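Local coordinates for protein putative mandelate racemase (Salmonella typhimurium, PDB 2O56) that probably acts as a magnesium-dependent hydro-lyase (dehydratase) of the enolase superfamily, with its exact substrate and physiological role not established, at residues A[4-9]-A[104-109]; A[60-65]-A[93-98]. All blocks are in the same frame, centred on the assembly; numbering follows the deposited sequence.

Contact 1 (A[4-9]-A[104-109])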
ATOM      1  N   MET A   4      46.571 -18.256  12.899  1.00 54.55           N
ATOM      2  CA  MET A   4      46.121 -18.966  14.093  1.00 45.66           C
ATOM      3  C   MET A   4      44.926 -19.873  13.852  1.00 35.28           C
ATOM      4  O   MET A   4      44.199 -19.722  12.879  1.00 35.84           O
ATOM      5  CB  MET A   4      45.870 -18.027  15.286  1.00 38.54           C
ATOM      6  CG  MET A   4      45.392 -16.650  14.914  1.00 57.21           C
ATOM      7  SD  MET A   4      45.158 -15.534  16.321  1.00 55.44           S
ATOM      8  CE  MET A   4      46.134 -16.274  17.596  1.00 34.50           C
ATOM      9  N   LYS A   5      44.752 -20.815  14.768  1.00 32.05           N
ATOM     10  CA  LYS A   5      43.751 -21.854  14.682  1.00 34.43           C
ATOM     11  C   LYS A   5      43.108 -21.823  16.033  1.00 29.74           C
ATOM     12  O   LYS A   5      43.791 -21.647  17.047  1.00 26.73           O
ATOM     13  CB  LYS A   5      44.414 -23.233  14.526  1.00 36.46           C
ATOM     14  CG  LYS A   5      44.573 -23.711  13.098  1.00 51.36           C
ATOM     15  CD  LYS A   5      45.312 -25.044  13.076  1.00 65.68           C
ATOM     16  CE  LYS A   5      45.029 -25.838  11.808  1.00 74.52           C
ATOM     17  NZ  LYS A   5      45.683 -25.230  10.616  1.00 62.80           N
ATOM     18  N   ILE A   6      41.795 -22.007  16.053  1.00 27.69           N
ATOM     19  CA  ILE A   6      41.085 -22.335  17.281  1.00 30.59           C
ATOM     20  C   ILE A   6      41.439 -23.777  17.654  1.00 36.91           C
ATOM     21  O   ILE A   6      41.298 -24.693  16.842  1.00 28.91           O
ATOM     22  CB  ILE A   6      39.552 -22.159  17.110  1.00 30.46           C
ATOM     23  CG1 ILE A   6      39.220 -20.703  16.747  1.00 27.49           C
ATOM     24  CG2 ILE A   6      38.814 -22.568  18.384  1.00 21.08           C
ATOM     25  CD1 ILE A   6      37.745 -20.465  16.268  1.00 24.30           C
ATOM     26  N   THR A   7      41.935 -23.971  18.873  1.00 33.59           N
ATOM     27  CA  THR A   7      42.334 -25.315  19.313  1.00 37.15           C
ATOM     28  C   THR A   7      41.317 -25.953  20.248  1.00 35.81           C
ATOM     29  O   THR A   7      41.129 -27.170  20.229  1.00 32.68           O
ATOM     30  CB  THR A   7      43.753 -25.324  19.938  1.00 36.85           C
ATOM     31  OG1 THR A   7      43.847 -24.288  20.921  1.00 31.87           O
ATOM     32  CG2 THR A   7      44.792 -25.085  18.874  1.00 33.11           C
ATOM     33  N   SER A   8      40.640 -25.124  21.048  1.00 31.59           N
ATOM     34  CA  SER A   8      39.582 -25.600  21.925  1.00 28.01           C
ATOM     35  C   SER A   8      38.681 -24.436  22.354  1.00 30.10           C
ATOM     36  O   SER A   8      39.063 -23.268  22.241  1.00 27.82           O
ATOM     37  CB  SER A   8      40.186 -26.253  23.177  1.00 33.12           C
ATOM     38  OG  SER A   8      40.738 -25.258  24.029  1.00 42.57           O
ATOM     39  N   VAL A   9      37.484 -24.766  22.839  1.00 29.24           N
ATOM     40  CA  VAL A   9      36.560 -23.773  23.353  1.00 29.27           C
ATOM     41  C   VAL A   9      36.043 -24.283  24.691  1.00 25.22           C
ATOM     42  O   VAL A   9      35.594 -25.414  24.780  1.00 31.71           O
ATOM     43  CB  VAL A   9      35.338 -23.532  22.397  1.00 26.06           C
ATOM     44  CG1 VAL A   9      34.406 -22.455  22.992  1.00 25.23           C
ATOM     45  CG2 VAL A   9      35.789 -23.114  21.019  1.00 27.54           C
ATOM     46  N   ILE A 104      31.816 -12.545  20.161  1.00 23.41           N
ATOM     47  CA  ILE A 104      32.502 -11.603  21.037  1.00 23.89           C
ATOM     48  C   ILE A 104      33.928 -12.097  21.340  1.00 23.25           C
ATOM     49  O   ILE A 104      34.889 -11.330  21.268  1.00 25.15           O
ATOM     50  CB  ILE A 104      31.733 -11.377  22.380  1.00 26.41           C
ATOM     51  CG1 ILE A 104      30.409 -10.638  22.155  1.00 24.64           C
ATOM     52  CG2 ILE A 104      32.606 -10.584  23.372  1.00 26.59           C
ATOM     53  CD1 ILE A 104      29.428 -10.816  23.279  1.00 24.07           C
ATOM     54  N   ALA A 105      34.058 -13.386  21.626  1.00 29.21           N
ATOM     55  CA  ALA A 105      35.360 -13.990  21.941  1.00 29.68           C
ATOM     56  C   ALA A 105      36.317 -13.958  20.745  1.00 32.18           C
ATOM     57  O   ALA A 105      37.529 -13.850  20.909  1.00 26.79           O
ATOM     58  CB  ALA A 105      35.161 -15.406  22.470  1.00 23.71           C
ATOM     59  N   LEU A 106      35.762 -13.982  19.540  1.00 25.90           N
ATOM     60  CA  LEU A 106      36.552 -13.787  18.333  1.00 24.52           C
ATOM     61  C   LEU A 106      37.140 -12.371  18.201  1.00 32.04           C
ATOM     62  O   LEU A 106      38.291 -12.200  17.780  1.00 26.28           O
ATOM     63  CB  LEU A 106      35.734 -14.162  17.089  1.00 24.74           C
ATOM     64  CG  LEU A 106      35.284 -15.623  16.949  1.00 31.37           C
ATOM     65  CD1 LEU A 106      34.478 -15.800  15.673  1.00 27.16           C
ATOM     66  CD2 LEU A 106      36.452 -16.592  16.951  1.00 26.36           C
ATOM     67  N   TRP A 107      36.358 -11.359  18.558  1.00 25.81           N
ATOM     68  CA  TRP A 107      36.839  -9.975  18.565  1.00 27.19           C
ATOM     69  C   TRP A 107      37.830  -9.701  19.706  1.00 25.09           C
ATOM     70  O   TRP A 107      38.679  -8.805  19.593  1.00 31.97           O
ATOM     71  CB  TRP A 107      35.668  -8.980  18.675  1.00 25.71           C
ATOM     72  CG  TRP A 107      34.915  -8.804  17.375  1.00 28.68           C
ATOM     73  CD1 TRP A 107      33.908  -9.600  16.888  1.00 30.68           C
ATOM     74  CD2 TRP A 107      35.131  -7.787  16.389  1.00 27.53           C
ATOM     75  NE1 TRP A 107      33.485  -9.136  15.661  1.00 25.28           N
ATOM     76  CE2 TRP A 107      34.216  -8.026  15.331  1.00 30.53           C
ATOM     77  CE3 TRP A 107      36.020  -6.709  16.283  1.00 37.08           C
ATOM     78  CZ2 TRP A 107      34.152  -7.214  14.198  1.00 22.95           C
ATOM     79  CZ3 TRP A 107      35.955  -5.897  15.148  1.00 30.90           C
ATOM     80  CH2 TRP A 107      35.023  -6.159  14.121  1.00 28.46           C
ATOM     81  N   ASP A 108      37.691 -10.422  20.814  1.00 24.42           N
ATOM     82  CA  ASP A 108      38.647 -10.305  21.920  1.00 24.90           C
ATOM     83  C   ASP A 108      40.021 -10.802  21.432  1.00 31.07           C
ATOM     84  O   ASP A 108      41.034 -10.117  21.579  1.00 30.73           O
ATOM     85  CB  ASP A 108      38.163 -11.125  23.108  1.00 23.47           C
ATOM     86  CG  ASP A 108      38.917 -10.806  24.395  1.00 27.31           C
ATOM     87  OD1 ASP A 108      39.389  -9.652  24.576  1.00 27.06           O
ATOM     88  OD2 ASP A 108      39.027 -11.717  25.235  1.00 27.19           O
ATOM     89  N   ILE A 109      40.024 -11.969  20.787  1.00 23.85           N
ATOM     90  CA  ILE A 109      41.226 -12.513  20.130  1.00 27.58           C
ATOM     91  C   ILE A 109      41.852 -11.569  19.115  1.00 33.88           C
ATOM     92  O   ILE A 109      43.070 -11.440  19.051  1.00 30.98           O
ATOM     93  CB  ILE A 109      40.932 -13.874  19.432  1.00 23.48           C
ATOM     94  CG1 ILE A 109      40.808 -14.980  20.485  1.00 26.79           C
ATOM     95  CG2 ILE A 109      42.054 -14.220  18.442  1.00 26.42           C
ATOM     96  CD1 ILE A 109      40.116 -16.239  20.024  1.00 21.27           C
TER

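Contact 2 (A[60-65]-A[93-98])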
ATOM      1  N   LYS A  60      28.205 -25.068  23.017  1.00 33.12           N
ATOM      2  CA  LYS A  60      28.908 -26.353  22.822  1.00 25.73           C
ATOM      3  C   LYS A  60      28.774 -26.874  21.403  1.00 24.92           C
ATOM      4  O   LYS A  60      29.767 -27.214  20.768  1.00 29.17           O
ATOM      5  CB  LYS A  60      28.370 -27.397  23.826  1.00 29.25           C
ATOM      6  CG  LYS A  60      29.168 -28.665  23.955  1.00 32.46           C
ATOM      7  CD  LYS A  60      28.389 -29.717  24.722  1.00 36.94           C
ATOM      8  CE  LYS A  60      27.897 -30.829  23.822  1.00 45.68           C
ATOM      9  NZ  LYS A  60      26.869 -31.643  24.525  1.00 47.16           N
ATOM     10  N   ASP A  61      27.550 -26.955  20.898  1.00 30.88           N
ATOM     11  CA  ASP A  61      27.327 -27.464  19.530  1.00 25.66           C
ATOM     12  C   ASP A  61      27.950 -26.592  18.438  1.00 25.93           C
ATOM     13  O   ASP A  61      28.536 -27.117  17.475  1.00 29.22           O
ATOM     14  CB  ASP A  61      25.835 -27.660  19.250  1.00 31.97           C
ATOM     15  CG  ASP A  61      25.259 -28.888  19.940  1.00 41.54           C
ATOM     16  OD1 ASP A  61      26.034 -29.748  20.455  1.00 36.07           O
ATOM     17  OD2 ASP A  61      24.015 -28.982  19.969  1.00 32.87           O
ATOM     18  N   LEU A  62      27.807 -25.271  18.580  1.00 28.66           N
ATOM     19  CA  LEU A  62      28.454 -24.302  17.672  1.00 27.71           C
ATOM     20  C   LEU A  62      29.992 -24.378  17.725  1.00 33.57           C
ATOM     21  O   LEU A  62      30.664 -24.338  16.694  1.00 28.35           O
ATOM     22  CB  LEU A  62      27.937 -22.869  17.929  1.00 24.21           C
ATOM     23  CG  LEU A  62      26.484 -22.589  17.506  1.00 27.66           C
ATOM     24  CD1 LEU A  62      25.934 -21.254  18.012  1.00 21.65           C
ATOM     25  CD2 LEU A  62      26.351 -22.667  16.015  1.00 22.57           C
ATOM     26  N   SER A  63      30.542 -24.547  18.925  1.00 32.69           N
ATOM     27  CA  SER A  63      31.989 -24.669  19.095  1.00 29.32           C
ATOM     28  C   SER A  63      32.602 -25.795  18.277  1.00 31.23           C
ATOM     29  O   SER A  63      33.674 -25.613  17.700  1.00 33.83           O
ATOM     30  CB  SER A  63      32.346 -24.796  20.564  1.00 27.12           C
ATOM     31  OG  SER A  63      31.967 -23.606  21.247  1.00 32.32           O
ATOM     32  N   ALA A  64      31.903 -26.930  18.191  1.00 31.36           N
ATOM     33  CA  ALA A  64      32.333 -28.059  17.363  1.00 28.99           C
ATOM     34  C   ALA A  64      32.636 -27.677  15.935  1.00 32.63           C
ATOM     35  O   ALA A  64      33.515 -28.268  15.319  1.00 37.25           O
ATOM     36  CB  ALA A  64      31.308 -29.186  17.395  1.00 31.51           C
ATOM     37  N   ILE A  65      31.920 -26.694  15.395  1.00 34.53           N
ATOM     38  CA  ILE A  65      32.052 -26.386  13.972  1.00 32.45           C
ATOM     39  C   ILE A  65      33.134 -25.359  13.650  1.00 33.16           C
ATOM     40  O   ILE A  65      33.503 -25.199  12.484  1.00 35.55           O
ATOM     41  CB  ILE A  65      30.695 -26.072  13.260  1.00 32.28           C
ATOM     42  CG1 ILE A  65      30.195 -24.677  13.587  1.00 34.33           C
ATOM     43  CG2 ILE A  65      29.641 -27.116  13.618  1.00 32.67           C
ATOM     44  CD1 ILE A  65      29.213 -24.135  12.550  1.00 34.99           C
ATOM     45  N   GLY A  93      16.343 -16.809  19.790  1.00 20.44           N
ATOM     46  CA  GLY A  93      17.070 -16.188  20.897  1.00 20.65           C
ATOM     47  C   GLY A  93      18.162 -17.041  21.537  1.00 25.01           C
ATOM     48  O   GLY A  93      19.240 -16.554  21.825  1.00 25.85           O
ATOM     49  N   ILE A  94      17.887 -18.318  21.742  1.00 28.20           N
ATOM     50  CA  ILE A  94      18.916 -19.255  22.213  1.00 29.57           C
ATOM     51  C   ILE A  94      20.021 -19.428  21.176  1.00 23.43           C
ATOM     52  O   ILE A  94      21.222 -19.366  21.505  1.00 24.90           O
ATOM     53  CB  ILE A  94      18.341 -20.654  22.494  1.00 27.54           C
ATOM     54  CG1 ILE A  94      17.090 -20.573  23.372  1.00 24.35           C
ATOM     55  CG2 ILE A  94      19.459 -21.611  23.047  1.00 25.65           C
ATOM     56  CD1 ILE A  94      17.243 -19.820  24.706  1.00 32.79           C
ATOM     57  N   PHE A  95      19.622 -19.648  19.926  1.00 26.83           N
ATOM     58  CA  PHE A  95      20.594 -19.802  18.859  1.00 23.45           C
ATOM     59  C   PHE A  95      21.513 -18.573  18.761  1.00 28.58           C
ATOM     60  O   PHE A  95      22.739 -18.690  18.788  1.00 26.52           O
ATOM     61  CB  PHE A  95      19.906 -20.038  17.521  1.00 24.40           C
ATOM     62  CG  PHE A  95      20.820 -20.641  16.511  1.00 24.63           C
ATOM     63  CD1 PHE A  95      20.830 -22.004  16.310  1.00 30.20           C
ATOM     64  CD2 PHE A  95      21.730 -19.860  15.811  1.00 35.10           C
ATOM     65  CE1 PHE A  95      21.697 -22.566  15.416  1.00 28.25           C
ATOM     66  CE2 PHE A  95      22.619 -20.448  14.904  1.00 20.84           C
ATOM     67  CZ  PHE A  95      22.580 -21.789  14.714  1.00 24.61           C
ATOM     68  N   SER A  96      20.886 -17.401  18.695  1.00 30.22           N
ATOM     69  CA  SER A  96      21.567 -16.119  18.577  1.00 26.20           C
ATOM     70  C   SER A  96      22.507 -15.835  19.742  1.00 26.50           C
ATOM     71  O   SER A  96      23.624 -15.386  19.519  1.00 26.56           O
ATOM     72  CB  SER A  96      20.554 -14.998  18.502  1.00 26.24           C
ATOM     73  OG  SER A  96      21.203 -13.756  18.356  1.00 23.42           O
ATOM     74  N   ALA A  97      22.047 -16.077  20.968  1.00 25.12           N
ATOM     75  CA  ALA A  97      22.859 -15.803  22.167  1.00 23.63           C
ATOM     76  C   ALA A  97      24.128 -16.652  22.231  1.00 23.96           C
ATOM     77  O   ALA A  97      25.193 -16.184  22.658  1.00 24.01           O
ATOM     78  CB  ALA A  97      22.024 -15.957  23.446  1.00 18.51           C
ATOM     79  N   ALA A  98      24.036 -17.889  21.775  1.00 27.55           N
ATOM     80  CA  ALA A  98      25.238 -18.718  21.646  1.00 26.42           C
ATOM     81  C   ALA A  98      26.202 -18.263  20.560  1.00 28.77           C
ATOM     82  O   ALA A  98      27.405 -18.266  20.787  1.00 24.66           O
ATOM     83  CB  ALA A  98      24.880 -20.181  21.476  1.00 23.81           C
TER

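Contact 1 (A[4-9]-A[104-109])
Ile109, Ile6 and Met4 carry most of this contact, and Leu106 completes it. The segments meet in two apolar pairs, Met4 with Ile109 and Ile6 with Leu106. Met4 lies in the loop just before strand 6-13, and its side chain reaches across to helix 93-114. There Met4 SD rests 4.0 Å from Ile109 CG2. The two side chains run alongside each other in opposite directions, and the thioether sulfur, not the terminal methyl, makes the approach. Ile109 offers the short branch for this: CG2 stands anti to the backbone N, and CG1 stands anti to the carbonyl carbon. The same isoleucine also packs on Ile32 of the neighbouring strand 28-34.

The second pair sits about one helical turn earlier. Ile6 CD1 lies 4.1 Å from Leu106 CD2, and the two side chains cross at nearly a right angle. Ile6 reaches this methyl through its long branch, with CG1 anti to the carbonyl carbon (chi1 -60°) and the chain extended beyond it. Leu106 does not point straight at the strand, but its branched end swings closer. Ile66 of helix 52-66 packs on Ile6, and Ile77 of helix 74-83 packs on Leu106.

The backbones stay well apart, with Ile6 CA 9.7 Å from Leu106 CA. The gap between strand and helix is therefore bridged by side chains alone. This is a helix laid on one face of the antiparallel sheet in the N-terminal domain. All four residues are buried, and no hydrogen bond links the segments. Only 111 Å² is buried between them, both sides counted. The chemistry is dispersive and hydrophobic: methyl and thioether groups at van der Waals range, with no polar bond to fix their direction.

Contact 2 (A[60-65]-A[93-98])
Leu62 meets both Phe95 and Ala98, and these two methyl contacts make up the whole direct contact. The aliphatic one is the shorter. Leu62 CD1 lies 3.8 Å from Ala98 CB, and it also comes within 3.9 Å of the carbonyl carbon, Ala98 C. This methyl therefore rests against helix backbone as well as side chain. The side chain of Ala98 is a single methyl, consistent with the short 7.6 Å between Leu62 CA and Ala98 CA.

The other contact is between a methyl and an aromatic ring. Leu62 CD2 lies 4.1 Å from Phe95 CZ and approaches the ring obliquely. The two side chains cross at about a right angle. Phe95 does not leave its helix straight toward Leu62; CG stands anti to the backbone N (chi1 -161°), and the far end of the ring comes nearest. Leucine's two methyls thus divide the work, one on each partner.

Polar interactions take no part between the segments; they lead elsewhere. Ser96 OG is hydrogen-bonded to Thr299 O, which links the helix to the barrel part of the chain. Lys60 NZ and Asp61 OD1 each form a hydrogen bond to Ser53 OG of the second subunit. Val50 of that subunit packs on both Leu62 and Phe95, and its Ile94 meets Ile94 of this chain. The buried helix pair is therefore itself part of a subunit interface.

Helix 52-66 here packs on the first turns of helix 93-114, a pairing of helices that belongs to the alpha+beta N-terminal capping domain of the enolase superfamily.

Overall arrangement
Both contacts use helix 93-114 of the N-terminal domain. Contact 2 takes its first turns and contact 1 a later part. Their centres lie 14 Å apart, on the same side of the chain's centre. Along the chain the order is 4-9, 60-65, 93-98, 104-109, so contact 2 falls wholly within the span bracketed by contact 1. One contact brings in the start of strand 6-13 and the other brings in helix 52-66. They also touch directly, where Val9 meets Ser63. Together they pack helix 93-114 against the sheet and against helix 52-66 inside the N-terminal domain, away from the magnesium site held by Glu221, Glu247 and Glu273.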